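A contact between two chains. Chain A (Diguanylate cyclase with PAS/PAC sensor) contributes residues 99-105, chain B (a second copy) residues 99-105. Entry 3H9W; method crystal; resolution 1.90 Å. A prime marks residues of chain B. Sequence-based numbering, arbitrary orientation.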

# COMPACT_ATOMS: atom_id res chain seq x y z
N LEU A 99 7.78 -2.81 -8.76
CA LEU A 99 6.42 -2.92 -8.26
C LEU A 99 6.55 -2.78 -6.75
O LEU A 99 7.38 -3.44 -6.13
CB LEU A 99 5.84 -4.29 -8.61
CG LEU A 99 5.81 -4.67 -10.09
CD1 LEU A 99 5.32 -6.11 -10.24
CD2 LEU A 99 4.90 -3.72 -10.86
N ILE A 100 5.73 -1.92 -6.15
CA ILE A 100 5.76 -1.69 -4.71
C ILE A 100 4.34 -1.72 -4.18
O ILE A 100 3.43 -1.17 -4.80
CB ILE A 100 6.36 -0.31 -4.38
CG1 ILE A 100 5.46 0.79 -4.96
CG2 ILE A 100 7.75 -0.18 -4.97
CD1 ILE A 100 5.65 2.15 -4.33
N GLY A 101 4.14 -2.33 -3.02
CA GLY A 101 2.80 -2.36 -2.49
C GLY A 101 2.68 -3.00 -1.13
O GLY A 101 3.64 -3.08 -0.37
N PHE A 102 1.48 -3.48 -0.84
CA PHE A 102 1.20 -4.13 0.43
C PHE A 102 0.30 -5.33 0.23
O PHE A 102 -0.51 -5.37 -0.70
CB PHE A 102 0.44 -3.17 1.37
CG PHE A 102 1.24 -2.01 1.86
CD1 PHE A 102 2.11 -2.14 2.93
CD2 PHE A 102 1.10 -0.75 1.28
CE1 PHE A 102 2.82 -1.04 3.43
CE2 PHE A 102 1.80 0.36 1.77
CZ PHE A 102 2.66 0.20 2.84
N MSE A 103 0.43 -6.31 1.12
CA MSE A 103 -0.43 -7.48 1.12
C MSE A 103 -1.21 -7.32 2.41
O MSE A 103 -0.64 -7.00 3.45
CB MSE A 103 0.37 -8.78 1.15
CG MSE A 103 0.77 -9.28 -0.22
SE MSE A 103 2.13 -10.63 -0.10
CE MSE A 103 3.03 -10.22 -1.75
N PHE A 104 -2.52 -7.55 2.34
CA PHE A 104 -3.40 -7.40 3.49
C PHE A 104 -4.18 -8.68 3.76
O PHE A 104 -4.68 -9.31 2.82
CB PHE A 104 -4.42 -6.29 3.23
CG PHE A 104 -3.81 -4.94 2.99
CD1 PHE A 104 -3.44 -4.14 4.07
CD2 PHE A 104 -3.62 -4.46 1.70
CE1 PHE A 104 -2.90 -2.87 3.85
CE2 PHE A 104 -3.08 -3.20 1.47
CZ PHE A 104 -2.72 -2.40 2.55
N ASP A 105 -4.30 -9.04 5.03
CA ASP A 105 -5.07 -10.21 5.44
C ASP A 105 -6.52 -9.73 5.41
O ASP A 105 -6.88 -8.80 6.15
CB ASP A 105 -4.67 -10.60 6.87
CG ASP A 105 -5.57 -11.67 7.48
OD1 ASP A 105 -6.51 -12.14 6.80
OD2 ASP A 105 -5.32 -12.04 8.65
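Chain B (99-105) LIGFMFD

Chain B lays the same β-strand on chain A that chain A offers to it: residues 99-105 are extended in both copies, and an exact two-fold axis relates them. The strands run in broadly the same direction but cross at -52°, their axes approaching to 7.6 Å. No hydrogen bond joins the stretches, and with the axes that far apart the strands do not extend one sheet; they pack through side chains, with the Phe102 rings also reaching the partner's backbone.

The alternation of a β-strand sets the pattern. Ile100, Phe102 and Phe104 direct their CA-to-CB bonds toward the partner, while Leu99, Met103 (a selenomethionine) and Asp105 stay out of reach. The three lie near the two-fold axis, and each touches its own copy: Ile100 CD1 lies 3.9 Å from Ile100′ CD1, Phe102 CD2 lies 3.7 Å from Phe102′ CD2, and Phe104 CE2 comes to 3.5 Å from Phe104′ CZ, the closest of these contacts.

Gly101 CA and Gly101′ CA are 7.2 Å apart. The ring edge of Phe102′ lies against the backbone at Gly101: Phe102′ CE2 rests 3.8 Å from Gly101 CA, and Phe102′ CZ reaches on to 4.2 Å from Ile100 O. Phe102 returns the same fit at Gly101′ and Ile100′. A CB on Gly101 would point sideways and stand 4.0 Å from Phe102′ CE2, an ordinary contact distance, so that atom alone does not demand a glycine.

Farther along, Phe104 CA and Phe104′ CA are 11.9 Å apart, and two large rings span that gap, their centroids 5.2 Å apart and their planes at 87°. At the other end, the Ile100 side chains, with chi1 p and chi2 t, meet at their tips. The rule is economical: bulky apolar residues on alternate positions, with the partner's ring edge resting on the backbone of the glycine between two of them.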

# COMPACT_ATOMS: atom_id res chain seq x y z
N LEU B 99 8.14 8.54 2.46
CA LEU B 99 7.01 7.76 2.94
C LEU B 99 6.23 7.38 1.69
O LEU B 99 5.94 8.24 0.85
CB LEU B 99 6.14 8.61 3.87
CG LEU B 99 6.82 9.22 5.09
CD1 LEU B 99 5.84 10.13 5.82
CD2 LEU B 99 7.32 8.12 6.02
N ILE B 100 5.89 6.10 1.55
CA ILE B 100 5.15 5.62 0.39
C ILE B 100 4.02 4.73 0.87
O ILE B 100 4.20 3.92 1.77
CB ILE B 100 6.05 4.78 -0.54
CG1 ILE B 100 6.52 3.53 0.21
CG2 ILE B 100 7.26 5.59 -0.97
CD1 ILE B 100 7.00 2.41 -0.69
N GLY B 101 2.85 4.85 0.25
CA GLY B 101 1.76 4.00 0.68
C GLY B 101 0.50 4.15 -0.12
O GLY B 101 0.53 4.58 -1.28
N PHE B 102 -0.61 3.79 0.50
CA PHE B 102 -1.91 3.87 -0.15
C PHE B 102 -2.96 4.37 0.83
O PHE B 102 -2.86 4.16 2.03
CB PHE B 102 -2.37 2.48 -0.60
CG PHE B 102 -1.58 1.88 -1.73
CD1 PHE B 102 -1.84 2.24 -3.04
CD2 PHE B 102 -0.60 0.93 -1.48
CE1 PHE B 102 -1.13 1.65 -4.10
CE2 PHE B 102 0.11 0.33 -2.52
CZ PHE B 102 -0.16 0.70 -3.83
N MSE B 103 -3.98 5.03 0.29
CA MSE B 103 -5.12 5.48 1.08
C MSE B 103 -6.26 4.63 0.55
O MSE B 103 -6.40 4.46 -0.67
CB MSE B 103 -5.41 6.96 0.85
CG MSE B 103 -4.63 7.88 1.75
SE MSE B 103 -4.71 9.70 1.12
CE MSE B 103 -2.97 10.25 1.72
N PHE B 104 -7.06 4.10 1.46
CA PHE B 104 -8.18 3.23 1.09
C PHE B 104 -9.49 3.76 1.66
O PHE B 104 -9.55 4.19 2.81
CB PHE B 104 -7.96 1.84 1.68
CG PHE B 104 -6.72 1.15 1.18
CD1 PHE B 104 -6.73 0.48 -0.04
CD2 PHE B 104 -5.55 1.16 1.94
CE1 PHE B 104 -5.59 -0.18 -0.49
CE2 PHE B 104 -4.40 0.50 1.49
CZ PHE B 104 -4.42 -0.17 0.27
N ASP B 105 -10.54 3.69 0.85
CA ASP B 105 -11.88 4.10 1.27
C ASP B 105 -12.39 2.91 2.08
O ASP B 105 -12.53 1.81 1.54
CB ASP B 105 -12.76 4.33 0.03
CG ASP B 105 -14.22 4.54 0.36
OD1 ASP B 105 -14.59 4.54 1.56
OD2 ASP B 105 -15.02 4.72 -0.59